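Local coordinates for ABC-type phosphate transport system, periplasmic component (Lactobacillus brevis, PDB 4ECF), which binds phosphate and probably delivers it, as the solute-binding PstS component, to an ABC transporter that imports phosphate across the cell membrane, at residues T41-Q49 and S58-N69; V197-E208 and Y242-R252. All coordinates share one frame; numbering follows the deposited sequence. Where two conformers were deposited one is given.

Contact 1: T41-Q49 and S58-N69; sequences TGTGLSQIQ and SDLFAGEQKGIN. With PO4 (phosphate ion), chain B; EDO (1,2-ethanediol), chain E.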
loop_
_atom_site.group_PDB
_atom_site.type_symbol
_atom_site.label_atom_id
_atom_site.label_comp_id
_atom_site.label_asym_id
_atom_site.label_seq_id
_atom_site.Cartn_x
_atom_site.Cartn_y
_atom_site.Cartn_z
ATOM N N THR A 41 -5.842 2.904 5.433
ATOM C CA THR A 41 -5.919 4.246 4.875
ATOM C C THR A 41 -7.168 4.980 5.329
ATOM O O THR A 41 -7.112 6.135 5.729
ATOM C CB THR A 41 -5.833 4.206 3.336
ATOM O OG1 THR A 41 -4.471 3.910 2.983
ATOM C CG2 THR A 41 -6.254 5.540 2.718
ATOM N N GLY A 42 -8.310 4.297 5.279
ATOM C CA GLY A 42 -9.589 4.935 5.628
ATOM C C GLY A 42 -9.660 5.472 7.045
ATOM O O GLY A 42 -10.153 6.609 7.297
ATOM N N THR A 43 -9.109 4.692 7.976
ATOM C CA THR A 43 -8.980 5.092 9.367
ATOM C C THR A 43 -7.966 6.260 9.505
ATOM O O THR A 43 -8.210 7.224 10.240
ATOM C CB THR A 43 -8.545 3.887 10.217
ATOM O OG1 THR A 43 -9.603 2.914 10.248
ATOM C CG2 THR A 43 -8.246 4.287 11.617
ATOM N N GLY A 44 -6.859 6.208 8.780
ATOM C CA GLY A 44 -5.904 7.283 8.783
ATOM C C GLY A 44 -6.535 8.610 8.402
ATOM O O GLY A 44 -6.371 9.607 9.093
ATOM N N LEU A 45 -7.245 8.618 7.277
ATOM C CA LEU A 45 -7.901 9.812 6.800
ATOM C C LEU A 45 -9.013 10.279 7.737
ATOM O O LEU A 45 -9.123 11.471 8.040
ATOM C CB LEU A 45 -8.401 9.627 5.365
ATOM C CG LEU A 45 -7.315 9.431 4.303
ATOM C CD1 LEU A 45 -7.945 9.061 2.973
ATOM C CD2 LEU A 45 -6.416 10.667 4.193
ATOM N N SER A 46 -9.843 9.353 8.206
ATOM C CA SER A 46 -10.904 9.756 9.132
ATOM C C SER A 46 -10.366 10.327 10.444
ATOM O O SER A 46 -10.897 11.339 10.952
ATOM C CB SER A 46 -11.821 8.562 9.424
ATOM O OG SER A 46 -12.521 8.193 8.241
ATOM N N GLN A 47 -9.293 9.738 10.974
ATOM C CA GLN A 47 -8.761 10.186 12.272
ATOM C C GLN A 47 -8.033 11.534 12.147
ATOM O O GLN A 47 -8.175 12.384 13.015
ATOM C CB GLN A 47 -7.834 9.151 12.887
ATOM C CG GLN A 47 -8.586 7.893 13.331
ATOM C CD GLN A 47 -9.541 8.193 14.454
ATOM O OE1 GLN A 47 -9.106 8.496 15.558
ATOM N NE2 GLN A 47 -10.843 8.094 14.176
ATOM N N ILE A 48 -7.340 11.741 11.042
ATOM C CA ILE A 48 -6.670 13.031 10.874
ATOM C C ILE A 48 -7.708 14.138 10.661
ATOM O O ILE A 48 -7.577 15.249 11.223
ATOM C CB ILE A 48 -5.531 13.001 9.828
ATOM C CG1 ILE A 48 -4.673 14.293 9.918
ATOM C CG2 ILE A 48 -6.047 12.857 8.403
ATOM C CD1 ILE A 48 -3.966 14.459 11.265
ATOM N N GLN A 49 -8.756 13.861 9.883
ATOM C CA GLN A 49 -9.850 14.844 9.726
ATOM C C GLN A 49 -10.465 15.215 11.059
ATOM O O GLN A 49 -10.804 16.380 11.293
ATOM C CB GLN A 49 -10.914 14.371 8.755
ATOM C CG GLN A 49 -12.239 15.087 8.832
ATOM C CD GLN A 49 -13.067 14.831 7.598
ATOM O OE1 GLN A 49 -12.783 15.422 6.567
ATOM N NE2 GLN A 49 -14.063 13.935 7.678
ATOM N N SER A 58 -1.671 7.475 4.640
ATOM C CA SER A 58 -2.615 7.150 3.581
ATOM C C SER A 58 -1.901 6.742 2.280
ATOM O O SER A 58 -0.926 7.387 1.869
ATOM C CB SER A 58 -3.490 8.349 3.301
ATOM O OG SER A 58 -4.414 8.153 2.227
ATOM N N ASP A 59 -2.446 5.736 1.611
ATOM C CA ASP A 59 -2.041 5.382 0.234
ATOM C C ASP A 59 -2.796 6.130 -0.831
ATOM O O ASP A 59 -2.515 5.951 -2.028
ATOM C CB ASP A 59 -2.255 3.862 -0.054
ATOM C CG ASP A 59 -1.818 2.988 1.069
ATOM O OD1 ASP A 59 -0.735 3.194 1.623
ATOM O OD2 ASP A 59 -2.556 2.008 1.359
ATOM N N LEU A 60 -3.768 6.935 -0.433
ATOM C CA LEU A 60 -4.654 7.636 -1.356
ATOM C C LEU A 60 -4.598 9.156 -1.131
ATOM O O LEU A 60 -4.323 9.644 -0.013
ATOM C CB LEU A 60 -6.108 7.168 -1.194
ATOM C CG LEU A 60 -6.349 5.667 -1.331
ATOM C CD1 LEU A 60 -7.832 5.340 -1.070
ATOM C CD2 LEU A 60 -5.867 5.125 -2.704
ATOM N N PHE A 61 -4.917 9.922 -2.158
ATOM C CA PHE A 61 -5.226 11.347 -1.946
ATOM C C PHE A 61 -6.484 11.471 -1.081
ATOM O O PHE A 61 -7.422 10.650 -1.233
ATOM C CB PHE A 61 -5.373 12.077 -3.284
ATOM C CG PHE A 61 -4.065 12.284 -3.996
ATOM C CD1 PHE A 61 -3.504 11.276 -4.771
ATOM C CD2 PHE A 61 -3.392 13.477 -3.900
ATOM C CE1 PHE A 61 -2.306 11.464 -5.436
ATOM C CE2 PHE A 61 -2.181 13.673 -4.557
ATOM C CZ PHE A 61 -1.654 12.663 -5.342
ATOM N N ALA A 62 -6.525 12.491 -0.208
ATOM C CA ALA A 62 -7.608 12.613 0.761
ATOM C C ALA A 62 -8.980 12.673 0.093
ATOM O O ALA A 62 -9.952 12.012 0.559
ATOM C CB ALA A 62 -7.401 13.808 1.664
ATOM N N GLY A 63 -9.040 13.385 -1.034
ATOM C CA GLY A 63 -10.278 13.507 -1.827
ATOM C C GLY A 63 -10.859 12.243 -2.447
ATOM O O GLY A 63 -12.017 12.266 -2.894
ATOM N N GLU A 64 -10.082 11.156 -2.486
ATOM C CA GLU A 64 -10.539 9.844 -2.970
ATOM C C GLU A 64 -11.518 9.127 -2.039
ATOM O O GLU A 64 -12.172 8.186 -2.456
ATOM C CB GLU A 64 -9.335 8.935 -3.270
ATOM C CG GLU A 64 -8.424 9.493 -4.361
ATOM C CD GLU A 64 -7.326 8.529 -4.735
ATOM O OE1 GLU A 64 -7.667 7.395 -5.139
ATOM O OE2 GLU A 64 -6.129 8.864 -4.577
ATOM N N GLN A 65 -11.585 9.558 -0.772
ATOM C CA GLN A 65 -12.398 8.885 0.234
ATOM C C GLN A 65 -13.644 9.717 0.509
ATOM O O GLN A 65 -13.559 10.886 0.895
ATOM C CB GLN A 65 -11.609 8.699 1.538
ATOM C CG GLN A 65 -12.417 8.016 2.649
ATOM C CD GLN A 65 -11.539 7.505 3.772
ATOM O OE1 GLN A 65 -10.475 6.919 3.506
ATOM N NE2 GLN A 65 -11.967 7.718 5.042
ATOM N N LYS A 66 -14.819 9.121 0.291
ATOM C CA LYS A 66 -16.078 9.836 0.528
ATOM C C LYS A 66 -16.161 10.324 1.971
ATOM O O LYS A 66 -15.851 9.575 2.901
ATOM C CB LYS A 66 -17.296 8.950 0.230
ATOM C CG LYS A 66 -17.383 8.443 -1.207
ATOM C CD LYS A 66 -18.831 8.134 -1.619
ATOM C CE LYS A 66 -18.980 6.781 -2.312
ATOM N NZ LYS A 66 -17.924 6.501 -3.324
ATOM N N GLY A 67 -16.544 11.587 2.144
ATOM C CA GLY A 67 -16.748 12.197 3.464
ATOM C C GLY A 67 -15.532 12.869 4.082
ATOM O O GLY A 67 -15.603 13.405 5.196
ATOM N N ILE A 68 -14.404 12.823 3.379
ATOM C CA ILE A 68 -13.192 13.518 3.827
ATOM C C ILE A 68 -13.112 14.877 3.125
ATOM O O ILE A 68 -13.178 14.940 1.880
ATOM C CB ILE A 68 -11.901 12.685 3.525
ATOM C CG1 ILE A 68 -11.968 11.276 4.150
ATOM C CG2 ILE A 68 -10.629 13.460 3.907
ATOM C CD1 ILE A 68 -11.891 11.236 5.683
ATOM N N ASN A 69 -13.000 15.949 3.902
ATOM C CA ASN A 69 -12.754 17.291 3.361
ATOM C C ASN A 69 -11.249 17.528 3.156
ATOM O O ASN A 69 -10.516 17.903 4.078
ATOM C CB ASN A 69 -13.379 18.357 4.270
ATOM C CG ASN A 69 -13.253 19.768 3.713
ATOM O OD1 ASN A 69 -12.797 19.980 2.587
ATOM N ND2 ASN A 69 -13.654 20.749 4.517
HETATM P P PO4 B . -3.915 -0.048 3.568
HETATM O O1 PO4 B . -4.320 -1.092 2.534
HETATM O O2 PO4 B . -4.738 1.186 3.516
HETATM O O3 PO4 B . -3.852 -0.619 4.957
HETATM O O4 PO4 B . -2.396 0.386 3.273
HETATM C C1 EDO E . -6.631 6.752 18.380
HETATM O O1 EDO E . -6.040 5.577 18.943
HETATM C C2 EDO E . -6.037 7.013 17.014
HETATM O O2 EDO E . -7.020 7.307 16.003
#
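At the phosphate site of this periplasmic-binding-protein fold, Thr-41 opens helix 41-50 and meets the loop that leaves strand 55-58. Its hydroxyl sits between two partners: OG1 gives its hydrogen to O2 of the phosphate at 2.8 Å and accepts from the backbone N of Asp-59 at 3.1 Å, an almost straight bond. The backbone N of Thr-41 reaches the same phosphate O2, so one oxygen is held twice at the helix start. With OG1 on the side of its own backbone N (chi1 -73°), CG2 is left to turn to Ser-58 and Leu-60. OD2 of Asp-59 lies 2.5 Å from phosphate O4, close enough that one of the two probably carries a proton, while OD1 bonds Ser-11. One turn on, CD1 of Leu-45 runs alongside the Gln-65 amide, 3.4 Å from its OE1; the amide NE2 of Gln-65 donates to Gly-42 O, 3.1 Å away, an oxygen that also accepts from Ser-46 N. CD1 of Ile-68 packs on CB of Leu-45. Farther along, the extended Gln-49 uses both ends of its amide: OE1 accepts from Asn-69 N at 2.7 Å, in the carbonyl plane, and NE2 gives to Gly-67 O at 3.0 Å. With an alanine here, Asn-69 N and Gly-67 O would probably lose these partners, and the turn from Gln-65 to Ile-68 would be less firmly tied to the helix. Around the contact, Leu-45 also touches Tyr-211 of strand 205-213, Ala-62 and Ile-68 touch Leu-73 of strand 73-87, and Leu-60 touches helix 132-140, whose start shares the phosphate.

Contact 2: V197-E208 and Y242-R252; sequences VTTNDWRIWSYE and YLSPDQMLVER. With EDO (1,2-ethanediol), chain F; EDO (1,2-ethanediol), chain L.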
loop_
_atom_site.group_PDB
_atom_site.type_symbol
_atom_site.label_atom_id
_atom_site.label_comp_id
_atom_site.label_asym_id
_atom_site.label_seq_id
_atom_site.Cartn_x
_atom_site.Cartn_y
_atom_site.Cartn_z
ATOM N N VAL A 197 7.848 -0.310 -11.709
ATOM C CA VAL A 197 6.962 0.732 -11.158
ATOM C C VAL A 197 7.441 2.103 -11.673
ATOM O O VAL A 197 6.625 2.934 -12.094
ATOM C CB VAL A 197 6.982 0.702 -9.610
ATOM C CG1 VAL A 197 6.280 1.946 -9.054
ATOM C CG2 VAL A 197 6.315 -0.555 -9.054
ATOM N N THR A 198 8.761 2.313 -11.702
ATOM C CA THR A 198 9.257 3.634 -12.106
ATOM C C THR A 198 8.808 4.035 -13.499
ATOM O O THR A 198 8.622 5.210 -13.777
ATOM C CB THR A 198 10.787 3.764 -12.001
ATOM O OG1 THR A 198 11.422 2.970 -13.008
ATOM C CG2 THR A 198 11.306 3.439 -10.603
ATOM N N THR A 199 8.668 3.069 -14.402
ATOM C CA THR A 199 8.256 3.344 -15.768
ATOM C C THR A 199 6.739 3.220 -16.019
ATOM O O THR A 199 6.255 3.418 -17.165
ATOM C CB THR A 199 8.944 2.344 -16.713
ATOM O OG1 THR A 199 8.497 1.018 -16.367
ATOM C CG2 THR A 199 10.480 2.430 -16.601
ATOM N N ASN A 200 6.009 2.788 -14.991
ATOM C CA ASN A 200 4.600 2.409 -15.094
ATOM C C ASN A 200 4.357 1.165 -15.973
ATOM O O ASN A 200 3.223 0.888 -16.300
ATOM C CB ASN A 200 3.702 3.598 -15.549
ATOM C CG ASN A 200 2.233 3.409 -15.189
ATOM O OD1 ASN A 200 1.916 3.139 -14.028
ATOM N ND2 ASN A 200 1.325 3.560 -16.173
ATOM N N ASP A 201 5.392 0.391 -16.282
ATOM C CA ASP A 201 5.169 -0.922 -16.900
ATOM C C ASP A 201 4.435 -1.868 -15.945
ATOM O O ASP A 201 3.642 -2.709 -16.380
ATOM C CB ASP A 201 6.487 -1.544 -17.352
ATOM C CG ASP A 201 7.018 -0.937 -18.680
ATOM O OD1 ASP A 201 6.256 -0.297 -19.431
ATOM O OD2 ASP A 201 8.206 -1.116 -18.965
ATOM N N TRP A 202 4.698 -1.715 -14.654
ATOM C CA TRP A 202 3.860 -2.267 -13.594
ATOM C C TRP A 202 2.966 -1.121 -13.111
ATOM O O TRP A 202 3.477 -0.097 -12.646
ATOM C CB TRP A 202 4.747 -2.748 -12.421
ATOM C CG TRP A 202 3.890 -3.396 -11.363
ATOM C CD1 TRP A 202 3.286 -2.776 -10.259
ATOM C CD2 TRP A 202 3.434 -4.769 -11.324
ATOM N NE1 TRP A 202 2.525 -3.687 -9.560
ATOM C CE2 TRP A 202 2.619 -4.908 -10.134
ATOM C CE3 TRP A 202 3.693 -5.901 -12.086
ATOM C CZ2 TRP A 202 1.987 -6.112 -9.802
ATOM C CZ3 TRP A 202 3.087 -7.097 -11.718
ATOM C CH2 TRP A 202 2.273 -7.198 -10.586
ATOM N N ARG A 203 1.661 -1.233 -13.325
ATOM C CA ARG A 203 0.731 -0.112 -13.128
ATOM C C ARG A 203 0.168 -0.021 -11.722
ATOM O O ARG A 203 -0.473 0.995 -11.360
ATOM C CB ARG A 203 -0.441 -0.240 -14.102
ATOM C CG ARG A 203 -0.034 -0.019 -15.563
ATOM C CD ARG A 203 -1.227 -0.127 -16.512
ATOM N NE ARG A 203 -2.246 0.923 -16.291
ATOM C CZ ARG A 203 -3.466 0.744 -15.766
ATOM N NH1 ARG A 203 -3.888 -0.456 -15.368
ATOM N NH2 ARG A 203 -4.280 1.784 -15.643
ATOM N N ILE A 204 0.306 -1.077 -10.947
ATOM C CA ILE A 204 -0.359 -1.123 -9.614
ATOM C C ILE A 204 0.594 -0.574 -8.532
ATOM O O ILE A 204 1.441 -1.292 -8.010
ATOM C CB ILE A 204 -0.863 -2.543 -9.229
ATOM C CG1 ILE A 204 -1.366 -3.347 -10.437
ATOM C CG2 ILE A 204 -1.923 -2.384 -8.145
ATOM C CD1 ILE A 204 -1.810 -4.747 -10.035
ATOM N N TRP A 205 0.413 0.717 -8.201
ATOM C CA TRP A 205 1.277 1.438 -7.286
ATOM C C TRP A 205 0.518 2.666 -6.883
ATOM O O TRP A 205 -0.430 3.107 -7.585
ATOM C CB TRP A 205 2.641 1.790 -7.880
ATOM C CG TRP A 205 2.605 2.608 -9.140
ATOM C CD1 TRP A 205 2.737 2.163 -10.442
ATOM C CD2 TRP A 205 2.559 4.050 -9.216
ATOM N NE1 TRP A 205 2.712 3.215 -11.319
ATOM C CE2 TRP A 205 2.598 4.389 -10.641
ATOM C CE3 TRP A 205 2.423 5.077 -8.273
ATOM C CZ2 TRP A 205 2.565 5.700 -11.080
ATOM C CZ3 TRP A 205 2.401 6.402 -8.745
ATOM C CH2 TRP A 205 2.461 6.691 -10.123
ATOM N N SER A 206 0.900 3.248 -5.762
ATOM C CA SER A 206 0.338 4.550 -5.377
ATOM C C SER A 206 1.376 5.407 -4.666
ATOM O O SER A 206 2.404 4.904 -4.230
ATOM C CB SER A 206 -0.901 4.411 -4.492
ATOM O OG SER A 206 -0.556 4.005 -3.175
ATOM N N TYR A 207 1.044 6.685 -4.494
ATOM C CA TYR A 207 1.844 7.576 -3.678
ATOM C C TYR A 207 1.473 7.321 -2.213
ATOM O O TYR A 207 0.339 6.969 -1.901
ATOM C CB TYR A 207 1.604 9.059 -4.029
ATOM C CG TYR A 207 1.988 9.410 -5.458
ATOM C CD1 TYR A 207 3.321 9.585 -5.835
ATOM C CD2 TYR A 207 1.003 9.563 -6.429
ATOM C CE1 TYR A 207 3.660 9.900 -7.164
ATOM C CE2 TYR A 207 1.338 9.867 -7.751
ATOM C CZ TYR A 207 2.685 10.065 -8.092
ATOM O OH TYR A 207 3.034 10.377 -9.420
ATOM N N GLU A 208 2.477 7.434 -1.359
ATOM C CA GLU A 208 2.329 7.350 0.108
ATOM C C GLU A 208 2.308 8.735 0.701
ATOM O O GLU A 208 3.194 9.574 0.404
ATOM C CB GLU A 208 3.478 6.564 0.714
ATOM C CG GLU A 208 3.541 5.106 0.269
ATOM C CD GLU A 208 2.457 4.234 0.860
ATOM O OE1 GLU A 208 1.251 4.580 0.715
ATOM O OE2 GLU A 208 2.844 3.207 1.451
ATOM N N TYR A 242 10.126 0.504 -0.848
ATOM C CA TYR A 242 9.422 1.595 -1.473
ATOM C C TYR A 242 10.320 2.274 -2.493
ATOM O O TYR A 242 11.545 2.038 -2.523
ATOM C CB TYR A 242 9.050 2.650 -0.410
ATOM C CG TYR A 242 8.222 2.143 0.736
ATOM C CD1 TYR A 242 8.821 1.570 1.856
ATOM C CD2 TYR A 242 6.844 2.255 0.723
ATOM C CE1 TYR A 242 8.081 1.107 2.918
ATOM C CE2 TYR A 242 6.096 1.809 1.785
ATOM C CZ TYR A 242 6.700 1.253 2.896
ATOM O OH TYR A 242 5.991 0.806 3.969
ATOM N N LEU A 243 9.721 3.139 -3.294
ATOM C CA LEU A 243 10.448 4.018 -4.200
ATOM C C LEU A 243 10.426 5.424 -3.632
ATOM O O LEU A 243 9.406 5.911 -3.136
ATOM C CB LEU A 243 9.827 3.995 -5.609
ATOM C CG LEU A 243 9.990 2.716 -6.402
ATOM C CD1 LEU A 243 9.038 1.627 -5.952
ATOM C CD2 LEU A 243 9.755 2.953 -7.863
ATOM N N SER A 244 11.593 6.092 -3.634
ATOM C CA SER A 244 11.622 7.522 -3.408
ATOM C C SER A 244 10.948 8.173 -4.614
ATOM O O SER A 244 11.183 7.755 -5.740
ATOM C CB SER A 244 13.058 8.036 -3.280
ATOM O OG SER A 244 13.014 9.446 -3.240
ATOM N N PRO A 245 10.131 9.218 -4.409
ATOM C CA PRO A 245 9.458 9.807 -5.577
ATOM C C PRO A 245 10.371 10.298 -6.711
ATOM O O PRO A 245 9.979 10.214 -7.868
ATOM C CB PRO A 245 8.624 10.945 -4.938
ATOM C CG PRO A 245 8.339 10.426 -3.568
ATOM C CD PRO A 245 9.668 9.876 -3.164
ATOM N N ASP A 246 11.592 10.733 -6.400
ATOM C CA ASP A 246 12.561 11.128 -7.424
ATOM C C ASP A 246 13.036 9.986 -8.339
ATOM O O ASP A 246 13.670 10.257 -9.336
ATOM C CB ASP A 246 13.821 11.677 -6.754
ATOM C CG ASP A 246 14.573 10.589 -6.004
ATOM O OD1 ASP A 246 14.146 10.266 -4.880
ATOM O OD2 ASP A 246 15.569 10.038 -6.534
ATOM N N GLN A 247 12.777 8.731 -7.970
ATOM C CA GLN A 247 13.090 7.599 -8.849
ATOM C C GLN A 247 12.051 7.438 -9.964
ATOM O O GLN A 247 12.314 6.787 -10.979
ATOM C CB GLN A 247 13.097 6.324 -8.021
ATOM C CG GLN A 247 14.215 6.216 -7.014
ATOM C CD GLN A 247 14.159 4.878 -6.319
ATOM O OE1 GLN A 247 13.733 4.783 -5.190
ATOM N NE2 GLN A 247 14.534 3.817 -7.032
HETATM N N MSE A 248 10.854 8.004 -9.785
HETATM C CA MSE A 248 9.776 7.848 -10.763
HETATM C C MSE A 248 10.105 8.503 -12.088
HETATM O O MSE A 248 10.634 9.621 -12.129
HETATM C CB MSE A 248 8.437 8.397 -10.202
HETATM C CG MSE A 248 7.846 7.622 -8.988
HETATM SE SE MSE A 248 7.699 5.724 -9.166
HETATM C CE MSE A 248 6.215 5.748 -10.163
ATOM N N LEU A 249 9.815 7.785 -13.164
ATOM C CA LEU A 249 10.014 8.260 -14.528
ATOM C C LEU A 249 8.680 8.618 -15.154
ATOM O O LEU A 249 8.611 8.922 -16.360
ATOM C CB LEU A 249 10.758 7.200 -15.349
ATOM C CG LEU A 249 12.194 6.932 -14.885
ATOM C CD1 LEU A 249 12.769 5.785 -15.698
ATOM C CD2 LEU A 249 13.137 8.118 -15.037
ATOM N N VAL A 250 7.618 8.523 -14.355
ATOM C CA VAL A 250 6.288 8.970 -14.728
ATOM C C VAL A 250 5.672 9.720 -13.544
ATOM O O VAL A 250 6.138 9.596 -12.411
ATOM C CB VAL A 250 5.348 7.806 -15.124
ATOM C CG1 VAL A 250 5.931 7.008 -16.282
ATOM C CG2 VAL A 250 5.103 6.892 -13.942
ATOM N N GLU A 251 4.636 10.500 -13.836
ATOM C CA GLU A 251 3.773 11.096 -12.814
ATOM C C GLU A 251 2.331 10.724 -13.138
ATOM O O GLU A 251 1.950 10.590 -14.323
ATOM C CB GLU A 251 3.912 12.630 -12.787
ATOM C CG GLU A 251 5.247 13.095 -12.245
ATOM C CD GLU A 251 5.535 14.579 -12.445
ATOM O OE1 GLU A 251 4.638 15.340 -12.889
ATOM O OE2 GLU A 251 6.686 14.969 -12.150
ATOM N N ARG A 252 1.527 10.562 -12.093
ATOM C CA ARG A 252 0.127 10.205 -12.269
ATOM C C ARG A 252 -0.825 11.190 -11.559
ATOM O O ARG A 252 -0.684 11.431 -10.373
ATOM C CB ARG A 252 -0.133 8.747 -11.811
ATOM C CG ARG A 252 -1.434 8.190 -12.328
ATOM C CD ARG A 252 -1.657 6.746 -11.859
ATOM N NE ARG A 252 -1.884 6.659 -10.407
ATOM C CZ ARG A 252 -1.554 5.622 -9.631
ATOM N NH1 ARG A 252 -0.918 4.573 -10.131
ATOM N NH2 ARG A 252 -1.808 5.657 -8.330
HETATM C C1 EDO F . 1.364 -5.391 -15.475
HETATM O O1 EDO F . 0.539 -5.269 -16.656
HETATM C C2 EDO F . 0.682 -4.910 -14.198
HETATM O O2 EDO F . 0.280 -3.544 -14.267
HETATM C C1 EDO L . -5.945 -2.991 -15.408
HETATM O O1 EDO L . -6.528 -1.992 -14.530
HETATM C C2 EDO L . -5.695 -2.428 -16.812
HETATM O O2 EDO L . -6.610 -2.944 -17.798
HETATM O O HOH W 1 -0.563 3.380 -12.784
HETATM O O HOH W 2 5.454 10.357 -9.882
#
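Arg-252 lays its guanidinium on the indole of Trp-205, CZ standing 4.1 Å from the centroid of the six-membered ring in a cation-pi stack whose planes differ by 24°. A bend at chi3 (68°) turns the end of the arginine so that NH1 and NH2 both donate to Trp-205 O, each at 3.0 Å; one residue thus offers a face and a carbonyl to the same group. A water joins NH1 to Arg-203 O and Asn-200 OD1, and that OD1 also accepts from the indole NE1, which helps to set the ring's rotation. On the opposite face, CE of the selenomethionine Met-248 makes a CH-pi contact, 3.8 Å from the same centroid, with SE more distant above it. The indole is therefore sandwiched between a cation and a methyl group. Tyr-207 OH accepts from Arg-252 N at 3.1 Å, and Leu-249 N donates to Thr-198 O, tying the chain just before strand 250-252 to Thr-198 of helix 194-198. Strand 205-213 continues the main sheet beside strand 73-87, where Val-80 touches Trp-205; residues 250-252 run at 78° to residues 205-208 and pair with strand 258-260, while Phe-140 of helix 132-140 makes a second cation-pi contact with Arg-252.

Following the chain from the N terminus, contact 1 closes first: helix 41-50 leads through strand 55-58 to the loop 58-69, a short excursion with only eight residues between its segments. Contact 2 opens much later and closes a longer loop, in which the rest of strand 205-213 and helices 218-228 and 230-239 intervene. The two are in series, neither nested nor crossed, with centres about 21 Å apart. They nevertheless meet where strand 205-213 runs antiparallel to strand 55-58: Ser-206 OG probably bonds Asp-59 O, Phe-61 packs on Tyr-207, and Glu-208 OE1 lies 2.6 Å from Asp-59 OD1. Thus the phosphate-site loop is joined to the C-terminal segment through one shared strand.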